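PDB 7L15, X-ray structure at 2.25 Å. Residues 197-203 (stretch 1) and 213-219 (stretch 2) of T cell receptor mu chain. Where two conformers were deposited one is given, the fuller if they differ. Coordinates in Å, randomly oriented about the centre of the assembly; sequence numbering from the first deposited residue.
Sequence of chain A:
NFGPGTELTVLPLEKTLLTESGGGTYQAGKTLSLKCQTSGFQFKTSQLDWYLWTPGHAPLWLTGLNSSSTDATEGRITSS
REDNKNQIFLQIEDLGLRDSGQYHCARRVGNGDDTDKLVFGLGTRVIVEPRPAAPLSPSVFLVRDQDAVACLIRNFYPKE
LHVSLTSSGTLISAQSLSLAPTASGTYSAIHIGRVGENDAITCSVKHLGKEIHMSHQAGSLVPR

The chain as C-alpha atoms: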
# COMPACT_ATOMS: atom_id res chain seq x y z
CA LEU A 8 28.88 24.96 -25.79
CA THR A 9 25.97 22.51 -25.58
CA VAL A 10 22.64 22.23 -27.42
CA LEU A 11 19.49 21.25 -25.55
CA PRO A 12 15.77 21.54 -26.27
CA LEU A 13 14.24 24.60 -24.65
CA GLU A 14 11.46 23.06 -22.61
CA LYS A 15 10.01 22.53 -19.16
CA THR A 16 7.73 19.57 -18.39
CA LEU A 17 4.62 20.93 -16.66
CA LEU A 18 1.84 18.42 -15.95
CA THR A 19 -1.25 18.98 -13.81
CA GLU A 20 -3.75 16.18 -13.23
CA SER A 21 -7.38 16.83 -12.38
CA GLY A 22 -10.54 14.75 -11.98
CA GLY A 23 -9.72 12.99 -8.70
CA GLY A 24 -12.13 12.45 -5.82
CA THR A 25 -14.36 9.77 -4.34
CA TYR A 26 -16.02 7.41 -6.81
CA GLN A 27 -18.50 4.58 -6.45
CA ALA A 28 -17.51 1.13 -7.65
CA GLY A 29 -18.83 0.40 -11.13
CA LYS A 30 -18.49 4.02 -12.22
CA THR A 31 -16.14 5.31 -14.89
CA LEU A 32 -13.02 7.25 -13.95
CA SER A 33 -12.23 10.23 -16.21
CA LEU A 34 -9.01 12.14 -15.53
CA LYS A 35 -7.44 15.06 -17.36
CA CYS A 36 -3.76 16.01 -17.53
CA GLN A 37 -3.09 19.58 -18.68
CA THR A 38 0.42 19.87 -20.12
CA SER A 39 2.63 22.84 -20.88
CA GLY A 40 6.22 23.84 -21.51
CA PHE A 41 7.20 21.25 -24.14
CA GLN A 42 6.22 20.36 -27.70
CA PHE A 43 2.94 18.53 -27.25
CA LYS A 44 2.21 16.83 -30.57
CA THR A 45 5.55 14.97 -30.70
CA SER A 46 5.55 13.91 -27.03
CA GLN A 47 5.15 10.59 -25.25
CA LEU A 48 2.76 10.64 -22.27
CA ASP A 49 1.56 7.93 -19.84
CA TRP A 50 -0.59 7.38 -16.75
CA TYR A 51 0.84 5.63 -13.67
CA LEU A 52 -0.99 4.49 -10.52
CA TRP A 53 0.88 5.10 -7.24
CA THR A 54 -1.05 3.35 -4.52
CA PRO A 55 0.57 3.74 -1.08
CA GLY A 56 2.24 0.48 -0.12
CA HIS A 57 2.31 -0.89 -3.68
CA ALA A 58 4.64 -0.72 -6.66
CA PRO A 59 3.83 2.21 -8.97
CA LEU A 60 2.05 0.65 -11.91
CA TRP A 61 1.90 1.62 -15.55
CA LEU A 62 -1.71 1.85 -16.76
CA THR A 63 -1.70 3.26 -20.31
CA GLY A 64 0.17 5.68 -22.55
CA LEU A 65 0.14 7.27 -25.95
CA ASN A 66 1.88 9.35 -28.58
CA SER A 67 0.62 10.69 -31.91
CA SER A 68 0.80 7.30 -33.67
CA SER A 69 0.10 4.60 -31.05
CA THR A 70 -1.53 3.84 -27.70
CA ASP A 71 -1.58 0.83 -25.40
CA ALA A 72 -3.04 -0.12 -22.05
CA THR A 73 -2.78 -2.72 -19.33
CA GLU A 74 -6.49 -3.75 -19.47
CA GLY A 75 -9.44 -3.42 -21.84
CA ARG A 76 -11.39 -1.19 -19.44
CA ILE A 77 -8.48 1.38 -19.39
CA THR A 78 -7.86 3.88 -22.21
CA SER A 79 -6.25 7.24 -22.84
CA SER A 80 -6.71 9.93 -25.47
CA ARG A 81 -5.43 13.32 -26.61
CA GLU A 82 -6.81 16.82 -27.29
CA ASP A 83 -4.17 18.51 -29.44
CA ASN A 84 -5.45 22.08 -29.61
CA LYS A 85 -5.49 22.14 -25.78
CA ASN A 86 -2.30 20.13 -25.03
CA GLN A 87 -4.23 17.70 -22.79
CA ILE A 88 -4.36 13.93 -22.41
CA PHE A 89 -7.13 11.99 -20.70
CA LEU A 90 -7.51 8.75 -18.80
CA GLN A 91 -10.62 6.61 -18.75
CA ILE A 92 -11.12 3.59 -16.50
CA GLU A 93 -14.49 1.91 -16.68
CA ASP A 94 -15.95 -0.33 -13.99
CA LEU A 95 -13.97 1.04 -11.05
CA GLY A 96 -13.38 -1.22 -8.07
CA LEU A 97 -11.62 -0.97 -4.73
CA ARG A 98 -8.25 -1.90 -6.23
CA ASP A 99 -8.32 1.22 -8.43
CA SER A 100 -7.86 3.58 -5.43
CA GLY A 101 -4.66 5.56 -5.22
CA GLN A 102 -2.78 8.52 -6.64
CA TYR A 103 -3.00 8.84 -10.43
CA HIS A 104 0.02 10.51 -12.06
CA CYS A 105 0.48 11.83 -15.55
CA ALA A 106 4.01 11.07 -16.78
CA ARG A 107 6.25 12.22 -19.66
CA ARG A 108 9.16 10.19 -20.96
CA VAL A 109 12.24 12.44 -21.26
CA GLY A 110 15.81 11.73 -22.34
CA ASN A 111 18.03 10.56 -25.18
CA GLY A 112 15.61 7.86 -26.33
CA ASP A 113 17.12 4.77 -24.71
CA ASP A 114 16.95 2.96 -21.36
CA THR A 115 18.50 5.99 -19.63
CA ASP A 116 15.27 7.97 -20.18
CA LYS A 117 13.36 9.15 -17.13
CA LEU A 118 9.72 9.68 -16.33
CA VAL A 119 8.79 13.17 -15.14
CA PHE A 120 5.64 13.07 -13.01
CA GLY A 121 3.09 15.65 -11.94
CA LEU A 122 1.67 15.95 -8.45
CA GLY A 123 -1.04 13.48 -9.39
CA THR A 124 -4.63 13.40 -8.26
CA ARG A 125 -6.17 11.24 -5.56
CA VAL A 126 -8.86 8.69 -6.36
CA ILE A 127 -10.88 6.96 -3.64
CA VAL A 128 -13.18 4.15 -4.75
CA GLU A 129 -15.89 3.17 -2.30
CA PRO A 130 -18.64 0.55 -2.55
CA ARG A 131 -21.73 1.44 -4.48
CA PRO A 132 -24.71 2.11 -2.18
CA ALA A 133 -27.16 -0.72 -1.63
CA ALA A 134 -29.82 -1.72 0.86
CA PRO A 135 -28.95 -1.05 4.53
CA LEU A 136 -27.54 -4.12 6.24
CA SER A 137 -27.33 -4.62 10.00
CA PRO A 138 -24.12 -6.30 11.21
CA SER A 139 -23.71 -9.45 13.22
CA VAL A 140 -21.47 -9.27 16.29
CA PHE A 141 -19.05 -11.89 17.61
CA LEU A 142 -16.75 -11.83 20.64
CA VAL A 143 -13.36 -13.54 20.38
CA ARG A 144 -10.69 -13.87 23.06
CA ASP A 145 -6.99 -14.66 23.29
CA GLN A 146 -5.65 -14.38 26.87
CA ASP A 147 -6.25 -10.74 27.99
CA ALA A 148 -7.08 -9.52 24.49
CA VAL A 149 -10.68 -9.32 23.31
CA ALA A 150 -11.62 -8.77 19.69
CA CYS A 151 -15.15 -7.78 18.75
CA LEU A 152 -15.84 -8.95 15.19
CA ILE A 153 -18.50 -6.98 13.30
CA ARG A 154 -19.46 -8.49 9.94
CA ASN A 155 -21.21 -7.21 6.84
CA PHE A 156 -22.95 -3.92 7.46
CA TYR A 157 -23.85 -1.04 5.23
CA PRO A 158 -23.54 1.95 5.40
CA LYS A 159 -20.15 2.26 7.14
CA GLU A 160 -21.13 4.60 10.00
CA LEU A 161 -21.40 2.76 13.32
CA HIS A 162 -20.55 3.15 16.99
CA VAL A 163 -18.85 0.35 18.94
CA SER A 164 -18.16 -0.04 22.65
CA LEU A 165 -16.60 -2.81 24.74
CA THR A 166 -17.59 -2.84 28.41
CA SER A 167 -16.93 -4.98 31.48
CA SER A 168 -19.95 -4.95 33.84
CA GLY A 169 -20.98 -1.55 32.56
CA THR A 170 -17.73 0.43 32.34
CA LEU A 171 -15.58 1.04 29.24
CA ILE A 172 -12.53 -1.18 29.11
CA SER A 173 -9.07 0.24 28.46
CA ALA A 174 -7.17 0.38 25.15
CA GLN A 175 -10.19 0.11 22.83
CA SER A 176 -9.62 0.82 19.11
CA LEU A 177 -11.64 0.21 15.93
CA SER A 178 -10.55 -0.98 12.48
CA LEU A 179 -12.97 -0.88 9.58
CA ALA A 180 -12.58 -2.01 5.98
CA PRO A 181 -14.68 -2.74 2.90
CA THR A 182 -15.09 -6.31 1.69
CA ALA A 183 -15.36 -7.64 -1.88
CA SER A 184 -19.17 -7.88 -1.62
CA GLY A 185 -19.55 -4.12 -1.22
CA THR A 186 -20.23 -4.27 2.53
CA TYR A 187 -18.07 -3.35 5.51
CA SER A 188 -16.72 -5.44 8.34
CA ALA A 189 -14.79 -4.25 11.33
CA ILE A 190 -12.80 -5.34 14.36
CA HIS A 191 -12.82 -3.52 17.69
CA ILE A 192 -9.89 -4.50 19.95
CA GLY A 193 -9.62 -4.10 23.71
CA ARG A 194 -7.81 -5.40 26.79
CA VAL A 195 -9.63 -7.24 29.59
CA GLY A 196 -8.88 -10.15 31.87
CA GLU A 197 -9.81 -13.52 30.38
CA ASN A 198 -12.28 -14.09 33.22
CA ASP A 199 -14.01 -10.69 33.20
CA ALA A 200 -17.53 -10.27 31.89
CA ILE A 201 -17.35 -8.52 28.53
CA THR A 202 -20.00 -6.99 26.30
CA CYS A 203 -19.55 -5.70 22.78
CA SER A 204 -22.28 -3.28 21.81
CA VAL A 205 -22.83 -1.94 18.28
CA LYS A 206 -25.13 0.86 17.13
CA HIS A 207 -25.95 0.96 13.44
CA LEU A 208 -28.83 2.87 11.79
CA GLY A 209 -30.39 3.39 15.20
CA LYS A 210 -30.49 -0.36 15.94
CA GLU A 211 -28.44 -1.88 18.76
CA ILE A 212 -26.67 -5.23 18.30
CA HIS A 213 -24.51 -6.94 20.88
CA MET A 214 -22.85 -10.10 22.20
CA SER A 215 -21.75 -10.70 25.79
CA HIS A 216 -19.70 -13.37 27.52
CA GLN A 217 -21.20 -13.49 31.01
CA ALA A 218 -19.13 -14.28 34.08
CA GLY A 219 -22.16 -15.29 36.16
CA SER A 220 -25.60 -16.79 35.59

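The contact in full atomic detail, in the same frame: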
# COMPACT_ATOMS: atom_id res chain seq x y z
N GLU A 197 -9.13 -12.42 31.07
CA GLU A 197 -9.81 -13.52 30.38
C GLU A 197 -11.02 -14.02 31.14
O GLU A 197 -11.87 -14.71 30.56
CB GLU A 197 -8.84 -14.68 30.14
N ASN A 198 -11.15 -13.67 32.42
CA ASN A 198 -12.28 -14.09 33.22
C ASN A 198 -13.29 -12.97 33.48
O ASN A 198 -14.29 -13.20 34.17
CB ASN A 198 -11.79 -14.68 34.55
CG ASN A 198 -10.94 -15.92 34.36
OD1 ASN A 198 -11.45 -16.98 33.95
ND2 ASN A 198 -9.65 -15.81 34.65
N ASP A 199 -13.06 -11.77 32.96
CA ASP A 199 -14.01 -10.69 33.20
C ASP A 199 -15.21 -10.82 32.26
O ASP A 199 -15.11 -11.33 31.14
CB ASP A 199 -13.35 -9.32 33.02
CG ASP A 199 -12.38 -8.99 34.14
OD1 ASP A 199 -12.33 -9.74 35.13
OD2 ASP A 199 -11.67 -7.96 34.02
N ALA A 200 -16.36 -10.37 32.75
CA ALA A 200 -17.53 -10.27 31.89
C ALA A 200 -17.30 -9.17 30.86
O ALA A 200 -16.83 -8.08 31.20
CB ALA A 200 -18.79 -9.98 32.72
N ILE A 201 -17.60 -9.46 29.61
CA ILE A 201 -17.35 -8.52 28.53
C ILE A 201 -18.58 -8.43 27.65
O ILE A 201 -19.27 -9.43 27.41
CB ILE A 201 -16.09 -8.92 27.72
CG1 ILE A 201 -15.83 -7.92 26.59
CG2 ILE A 201 -16.18 -10.36 27.20
CD1 ILE A 201 -15.62 -6.52 27.11
N THR A 202 -18.89 -7.22 27.21
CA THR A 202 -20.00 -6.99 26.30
C THR A 202 -19.51 -6.12 25.15
O THR A 202 -18.89 -5.08 25.38
CB THR A 202 -21.19 -6.31 27.00
OG1 THR A 202 -21.77 -7.21 27.94
CG2 THR A 202 -22.24 -5.89 25.98
N CYS A 203 -19.79 -6.54 23.93
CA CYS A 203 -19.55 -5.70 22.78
C CYS A 203 -20.89 -5.19 22.28
O CYS A 203 -21.80 -5.99 22.03
CB CYS A 203 -18.83 -6.45 21.66
SG CYS A 203 -18.44 -5.31 20.36
N HIS A 213 -25.49 -6.67 19.84
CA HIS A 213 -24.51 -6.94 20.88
C HIS A 213 -24.32 -8.44 21.08
O HIS A 213 -25.19 -9.25 20.75
CB HIS A 213 -24.92 -6.30 22.21
CG HIS A 213 -26.10 -6.95 22.86
ND1 HIS A 213 -27.39 -6.53 22.65
CD2 HIS A 213 -26.17 -7.99 23.72
CE1 HIS A 213 -28.22 -7.29 23.35
NE2 HIS A 213 -27.50 -8.18 24.01
N MET A 214 -23.15 -8.79 21.63
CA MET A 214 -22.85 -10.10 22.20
C MET A 214 -22.16 -9.89 23.54
O MET A 214 -21.38 -8.94 23.71
CB MET A 214 -21.95 -10.93 21.26
CG MET A 214 -21.60 -12.32 21.83
SD MET A 214 -21.06 -13.50 20.56
CE MET A 214 -19.61 -14.25 21.28
N SER A 215 -22.44 -10.76 24.51
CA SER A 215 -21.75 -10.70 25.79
C SER A 215 -21.31 -12.09 26.21
O SER A 215 -22.02 -13.07 25.98
CB SER A 215 -22.61 -10.11 26.93
OG SER A 215 -23.86 -9.59 26.50
N HIS A 216 -20.14 -12.17 26.82
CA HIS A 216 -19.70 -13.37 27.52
C HIS A 216 -19.89 -13.09 29.00
O HIS A 216 -19.15 -12.28 29.58
CB HIS A 216 -18.24 -13.70 27.18
CG HIS A 216 -18.07 -14.38 25.86
ND1 HIS A 216 -16.83 -14.57 25.28
CD2 HIS A 216 -18.97 -14.93 25.01
CE1 HIS A 216 -16.98 -15.20 24.13
NE2 HIS A 216 -18.27 -15.44 23.94
N GLN A 217 -20.90 -13.71 29.60
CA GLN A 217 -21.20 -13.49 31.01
C GLN A 217 -20.17 -14.20 31.88
O GLN A 217 -19.59 -15.22 31.49
CB GLN A 217 -22.61 -13.97 31.36
CG GLN A 217 -23.74 -13.18 30.67
CD GLN A 217 -23.77 -11.69 31.01
OE1 GLN A 217 -23.24 -11.25 32.04
NE2 GLN A 217 -24.39 -10.89 30.13
N ALA A 218 -19.94 -13.63 33.06
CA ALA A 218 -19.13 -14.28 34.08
C ALA A 218 -19.96 -14.95 35.16
O ALA A 218 -19.43 -15.80 35.89
CB ALA A 218 -18.18 -13.25 34.72
N GLY A 219 -21.24 -14.59 35.29
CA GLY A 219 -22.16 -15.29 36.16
C GLY A 219 -23.45 -15.62 35.44
O GLY A 219 -23.68 -15.20 34.30

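Two neighbouring antiparallel β-strands, 201-203 and the end of the strand that runs through 213-216, are joined chiefly by four main-chain hydrogen bonds, with short side-chain contacts on one face and a small alanine pair where the strands give way to loop. The strand axes approach to 4.7 Å and their N-to-C directions differ by 170°, so donors and acceptors of the two backbones meet in the paired pattern typical of antiparallel sheet.

Ile-201 and His-216 form one hydrogen-bonded pair: Ile-201 N donates to His-216 O (3.2 Å), and His-216 N donates to Ile-201 O (2.9 Å). Cys-203 and Met-214 form the next, with Cys-203 N to Met-214 O at 2.9 Å and Met-214 N to Cys-203 O at 3.1 Å. Between them lies the non-hydrogen-bonded pair of Thr-202 and Ser-215, whose CA atoms are 4.1 Å apart, against 5.5 Å between the CA atoms of Ile-201 and His-216. The carbonyl oxygens also take CA-H...O contacts: Ser-215 CA lies 3.2 Å from Ile-201 O, Thr-202 CA 3.5 Å from Met-214 O, and His-213 CA 3.1 Å from Cys-203 O. These follow from the same close register and supplement the N-H bonds.

Side chains alternate between the two faces of the sheet. Thr-202 and Ser-215 share one face, where Thr-202 OG1 comes within 3.2 Å of Ser-215 CB. Their hydroxyls, OG1 of Thr-202 and OG of Ser-215, are 3.5 Å apart but poorly angled, so the pair packs without a hydrogen bond. Small polar residues are at home at this partly exposed position, where the CA atoms come close.

Ile-201, Cys-203, Met-214 and His-216 lie on the other face. Ile-201 and Cys-203 are buried; Cys-203, with chi1 in t, is covalently bonded to a group elsewhere in the structure. Ile-201 sends CG2 to within 3.9 Å of His-216 CB, while the far ends of both side chains lead away from the opposing stretch. Met-214 also extends away, chi1 and chi2 both t, and Met-214 CB, the nearest atom of its side chain, is still 5.0 Å from Cys-203 O; its backbone makes the link. His-213 CB comes within 3.1 Å of Cys-203 O, as does its CA.

Beyond the last paired residues the backbones remain close without further hydrogen bonds between them. Ala-200 CA makes a CA-H...O contact with His-216 O (3.5 Å), so this oxygen serves both Ala-200 and Ile-201. The methyl groups then meet, Ala-200 CB to Ala-218 CB at 3.9 Å, an apolar contact in which Ala-218 CB points toward stretch 1 and Ala-200 CB points sideways. Ala-218 CB also lies 3.9 Å from Asn-198 O. The CA-to-CB bonds of Asn-198 and Asp-199 point away, and both residues are exposed, as is common for polar side chains. In all, 385 Å² is buried between the stretches, counting both sides.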